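Local coordinates for protein glycerate dehydrogenase/glyoxylate reductase (Thermus thermophilus, PDB 2CUK) that probably reduces hydroxypyruvate and glyoxylate with a nicotinamide cofactor, as a member of the D-isomer specific 2-hydroxyacid dehydrogenase family, at residues A[161-165]-A[166-170]; A[281-284]-A[285-289]. All coordinates share one frame; numbering follows the deposited sequence.

Contact 1: residues A[161-165]-A[166-170]; sequences KRALA and FGMRV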
loop_
_atom_site.group_PDB
_atom_site.type_symbol
_atom_site.label_atom_id
_atom_site.label_comp_id
_atom_site.label_asym_id
_atom_site.label_seq_id
_atom_site.Cartn_x
_atom_site.Cartn_y
_atom_site.Cartn_z
ATOM N N LYS A 161 13.614 7.045 -2.190
ATOM C CA LYS A 161 13.906 6.186 -3.333
ATOM C C LYS A 161 12.627 5.571 -3.883
ATOM O O LYS A 161 12.413 5.528 -5.095
ATOM C CB LYS A 161 14.885 5.075 -2.937
ATOM C CG LYS A 161 16.347 5.521 -2.823
ATOM C CD LYS A 161 17.081 5.447 -4.167
ATOM C CE LYS A 161 16.565 6.471 -5.173
ATOM N NZ LYS A 161 17.147 6.279 -6.542
ATOM N N ARG A 162 11.778 5.086 -2.985
ATOM C CA ARG A 162 10.523 4.482 -3.403
ATOM C C ARG A 162 9.638 5.529 -4.068
ATOM O O ARG A 162 9.059 5.289 -5.125
ATOM C CB ARG A 162 9.807 3.883 -2.192
ATOM C CG ARG A 162 10.450 2.603 -1.679
ATOM C CD ARG A 162 10.140 2.396 -0.201
ATOM N NE ARG A 162 10.592 1.096 0.276
ATOM C CZ ARG A 162 11.862 0.753 0.460
ATOM N NH1 ARG A 162 12.842 1.618 0.213
ATOM N NH2 ARG A 162 12.151 -0.471 0.879
ATOM N N ALA A 163 9.548 6.694 -3.440
ATOM C CA ALA A 163 8.729 7.781 -3.949
ATOM C C ALA A 163 9.083 8.149 -5.386
ATOM O O ALA A 163 8.196 8.383 -6.205
ATOM C CB ALA A 163 8.871 9.002 -3.044
ATOM N N LEU A 164 10.378 8.197 -5.693
ATOM C CA LEU A 164 10.813 8.550 -7.038
ATOM C C LEU A 164 10.244 7.616 -8.094
ATOM O O LEU A 164 9.936 8.048 -9.199
ATOM C CB LEU A 164 12.343 8.548 -7.132
ATOM C CG LEU A 164 13.102 9.623 -6.355
ATOM C CD1 LEU A 164 14.601 9.398 -6.525
ATOM C CD2 LEU A 164 12.707 11.006 -6.855
ATOM N N ALA A 165 10.098 6.339 -7.746
ATOM C CA ALA A 165 9.573 5.350 -8.677
ATOM C C ALA A 165 8.096 5.552 -9.001
ATOM O O ALA A 165 7.609 5.058 -10.018
ATOM C CB ALA A 165 9.803 3.946 -8.129
ATOM N N PHE A 166 7.379 6.266 -8.140
ATOM C CA PHE A 166 5.961 6.534 -8.382
ATOM C C PHE A 166 5.800 7.869 -9.114
ATOM O O PHE A 166 4.688 8.382 -9.266
ATOM C CB PHE A 166 5.188 6.576 -7.059
ATOM C CG PHE A 166 4.988 5.225 -6.426
ATOM C CD1 PHE A 166 3.801 4.519 -6.621
ATOM C CD2 PHE A 166 5.975 4.666 -5.626
ATOM C CE1 PHE A 166 3.603 3.275 -6.024
ATOM C CE2 PHE A 166 5.788 3.421 -5.025
ATOM C CZ PHE A 166 4.597 2.726 -5.224
ATOM N N GLY A 167 6.920 8.436 -9.554
ATOM C CA GLY A 167 6.877 9.696 -10.273
ATOM C C GLY A 167 6.759 10.930 -9.396
ATOM O O GLY A 167 6.389 12.000 -9.880
ATOM N N MET A 168 7.070 10.792 -8.110
ATOM C CA MET A 168 6.988 11.920 -7.194
ATOM C C MET A 168 8.284 12.712 -7.171
ATOM O O MET A 168 9.352 12.183 -7.470
ATOM C CB MET A 168 6.693 11.447 -5.763
ATOM C CG MET A 168 5.324 10.818 -5.570
ATOM S SD MET A 168 4.923 10.663 -3.824
ATOM C CE MET A 168 4.373 12.326 -3.456
ATOM N N ARG A 169 8.178 13.988 -6.816
ATOM C CA ARG A 169 9.351 14.789 -6.683
ATOM C C ARG A 169 9.685 14.823 -5.223
ATOM O O ARG A 169 8.821 14.717 -4.362
ATOM C CB ARG A 169 9.030 16.200 -7.178
ATOM C CG ARG A 169 9.284 16.362 -8.678
ATOM C CD ARG A 169 8.175 17.166 -9.367
ATOM N NE ARG A 169 8.526 18.589 -9.423
ATOM C CZ ARG A 169 8.397 19.213 -10.609
ATOM N NH1 ARG A 169 7.971 18.546 -11.668
ATOM N NH2 ARG A 169 8.672 20.517 -10.704
ATOM N N VAL A 170 10.971 14.893 -4.899
ATOM C CA VAL A 170 11.380 14.834 -3.503
ATOM C C VAL A 170 12.169 16.042 -3.006
ATOM O O VAL A 170 13.066 16.538 -3.686
ATOM C CB VAL A 170 12.222 13.571 -3.237
ATOM C CG1 VAL A 170 12.702 13.560 -1.786
ATOM C CG2 VAL A 170 11.399 12.325 -3.537
HETATM O O HOH W 1 10.195 10.875 -9.914
#

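Contact 2: residues A[281-284]-A[285-289]; sequences AGRT and TRERM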
loop_
_atom_site.group_PDB
_atom_site.type_symbol
_atom_site.label_atom_id
_atom_site.label_comp_id
_atom_site.label_asym_id
_atom_site.label_seq_id
_atom_site.Cartn_x
_atom_site.Cartn_y
_atom_site.Cartn_z
ATOM N N ALA A 281 7.158 -4.429 11.374
ATOM C CA ALA A 281 6.549 -5.750 11.430
ATOM C C ALA A 281 6.685 -6.671 10.218
ATOM O O ALA A 281 5.709 -7.274 9.772
ATOM C CB ALA A 281 5.080 -5.618 11.817
ATOM N N GLY A 282 7.897 -6.777 9.686
ATOM C CA GLY A 282 8.143 -7.689 8.585
ATOM C C GLY A 282 8.669 -8.901 9.330
ATOM O O GLY A 282 9.452 -8.734 10.267
ATOM N N ARG A 283 8.253 -10.108 8.958
ATOM C CA ARG A 283 8.719 -11.286 9.681
ATOM C C ARG A 283 10.236 -11.435 9.622
ATOM O O ARG A 283 10.878 -11.672 10.641
ATOM C CB ARG A 283 8.049 -12.558 9.154
ATOM C CG ARG A 283 8.410 -13.814 9.962
ATOM C CD ARG A 283 7.617 -15.025 9.485
ATOM N NE ARG A 283 6.184 -14.848 9.704
ATOM C CZ ARG A 283 5.580 -15.029 10.873
ATOM N NH1 ARG A 283 6.282 -15.401 11.934
ATOM N NH2 ARG A 283 4.274 -14.826 10.983
ATOM N N THR A 284 10.813 -11.295 8.433
ATOM C CA THR A 284 12.261 -11.420 8.297
ATOM C C THR A 284 12.978 -10.316 9.078
ATOM O O THR A 284 14.038 -10.542 9.663
ATOM C CB THR A 284 12.687 -11.358 6.822
ATOM O OG1 THR A 284 12.061 -12.432 6.109
ATOM C CG2 THR A 284 14.202 -11.493 6.692
ATOM N N THR A 285 12.395 -9.122 9.090
ATOM C CA THR A 285 12.983 -8.001 9.814
ATOM C C THR A 285 12.999 -8.290 11.317
ATOM O O THR A 285 14.021 -8.099 11.987
ATOM C CB THR A 285 12.194 -6.695 9.541
ATOM O OG1 THR A 285 12.364 -6.325 8.167
ATOM C CG2 THR A 285 12.687 -5.558 10.436
ATOM N N ARG A 286 11.875 -8.768 11.844
ATOM C CA ARG A 286 11.785 -9.071 13.270
ATOM C C ARG A 286 12.693 -10.241 13.681
ATOM O O ARG A 286 13.221 -10.262 14.798
ATOM C CB ARG A 286 10.326 -9.343 13.666
ATOM C CG ARG A 286 9.431 -8.082 13.672
ATOM C CD ARG A 286 9.795 -7.122 14.803
ATOM N NE ARG A 286 9.060 -5.853 14.733
ATOM C CZ ARG A 286 7.765 -5.708 15.008
ATOM N NH1 ARG A 286 7.036 -6.753 15.381
ATOM N NH2 ARG A 286 7.192 -4.513 14.902
ATOM N N GLU A 287 12.885 -11.206 12.784
ATOM C CA GLU A 287 13.754 -12.339 13.085
ATOM C C GLU A 287 15.197 -11.848 13.037
ATOM O O GLU A 287 16.032 -12.252 13.846
ATOM C CB GLU A 287 13.552 -13.469 12.070
ATOM C CG GLU A 287 12.117 -13.985 11.997
ATOM C CD GLU A 287 11.960 -15.184 11.070
ATOM O OE1 GLU A 287 12.680 -15.257 10.055
ATOM O OE2 GLU A 287 11.104 -16.050 11.348
ATOM N N ARG A 288 15.475 -10.963 12.087
ATOM C CA ARG A 288 16.804 -10.393 11.926
ATOM C C ARG A 288 17.159 -9.560 13.157
ATOM O O ARG A 288 18.294 -9.589 13.632
ATOM C CB ARG A 288 16.851 -9.538 10.651
ATOM C CG ARG A 288 18.172 -8.818 10.404
ATOM C CD ARG A 288 19.349 -9.780 10.347
ATOM N NE ARG A 288 20.608 -9.065 10.155
ATOM C CZ ARG A 288 21.808 -9.582 10.398
ATOM N NH1 ARG A 288 21.920 -10.826 10.845
ATOM N NH2 ARG A 288 22.897 -8.850 10.203
ATOM N N MET A 289 16.183 -8.824 13.680
ATOM C CA MET A 289 16.404 -8.017 14.868
ATOM C C MET A 289 16.816 -8.917 16.029
ATOM O O MET A 289 17.649 -8.539 16.852
ATOM C CB MET A 289 15.135 -7.241 15.233
ATOM C CG MET A 289 14.901 -5.998 14.373
ATOM S SD MET A 289 13.313 -5.191 14.681
ATOM C CE MET A 289 13.485 -4.734 16.424
HETATM O O HOH W 2 8.731 -16.454 12.319
#

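Contact 1: residues A[161-165]-A[166-170]
A163 O takes two backbone bonds as the helix unwinds. F166 N donates at 3.0 Å and M168 N at 3.3 Å, from opposite faces of the A163 carbonyl plane. With G167 N donating to L164 O at 3.1 Å, the bonds form a Schellman motif. Its C-prime residue is G167: the positive phi of 81° would press a beta-carbon against the preceding carbonyl, so glycine suits the place. A water also donates to both L164 O and M168 O.

R162 O lies in the plane of the F166 ring, at its edge, 3.2 Å from F166 CD2. CG sits beside the backbone N (chi1 -73°), which turns the ring back along the last helical turn. With an alanine here the ring atoms beside R162 O would be gone, and a gap would probably open there and against L111.

Apolar contacts tie the helix to the strand that follows. L164 CD2 reaches V170 CG2 at 3.8 Å, the two side chains crossing at about a right angle, while the single methyl of A163 lets V170 CG2 come to 4.2 Å and M168 CB to 4.3 Å from A163 CB.

R162 turns its guanidinium to E100 and D104 of helix 99-114, the helix that M168 also meets, and A165 packs on A165 of the second subunit. The motif is the return turn of a beta-alpha-beta unit, carrying the chain from helix 154-165 into strand 169-173, an outermost strand of the chain's six-stranded sheet, parallel to strand 146-150.

Contact 2: residues A[281-284]-A[285-289]
T285 packs its CB 3.5 Å from G282 O, within the first turn of the helix. The amide of T285, lying so near the helix start, donates to D141 of the second subunit.

R286 follows, its N bonded to G282 O at 2.9 Å in an almost linear arrangement along the C=O direction. Its side chain folds back past the helix start: CG lies beside the backbone N and the chain bends again at chi2 (-69°). This lays the guanidinium flat against A281, whose CA stands 3.7 Å above the plane, over its centre. The long, branched donor group suits this place because NH2 bonds S280 OG and NH1 bonds P134 O of the second subunit.

The R286 N to G282 O bond is the first of helix 283-301, with G282 at the N-cap. A beta-carbon on G282 would come close to T285 OG1, so the lack of a side chain fits the turn. The helix leads away from the end of the six-stranded Rossmann-type sheet.

E287 N donates to R283 O at 3.0 Å, and E287 CG is pressed equally near that oxygen. Its carboxylate and the R283 guanidinium, planes 76° apart, do not touch; a water bridges them, 2.7 Å from R283 NH1 and 2.6 Å from E287 OE2. The nearby amino end of the helix probably suits the negative charge of E287.

R288 N bonds T284 O at 2.8 Å, while its guanidinium leads away to a salt bridge with E291.

Overall arrangement
Contact 1 ends a helix and contact 2 begins one. Their centres lie 25 Å apart and their nearest atoms about 9 Å apart, without touching. Contact 1 sits farther out, 21 Å from the centre of the chain against 13 Å for contact 2. Both face the second subunit, and a region of it around P134 to Q143 of that subunit packs against both, contact 1 also meeting A165 and D104 of that subunit. Helix 154-165 begins after a glycine-rich turn of Rossmann type, which probably receives the nicotinamide cofactor, so contact 1 closes the helix at the end away from that turn.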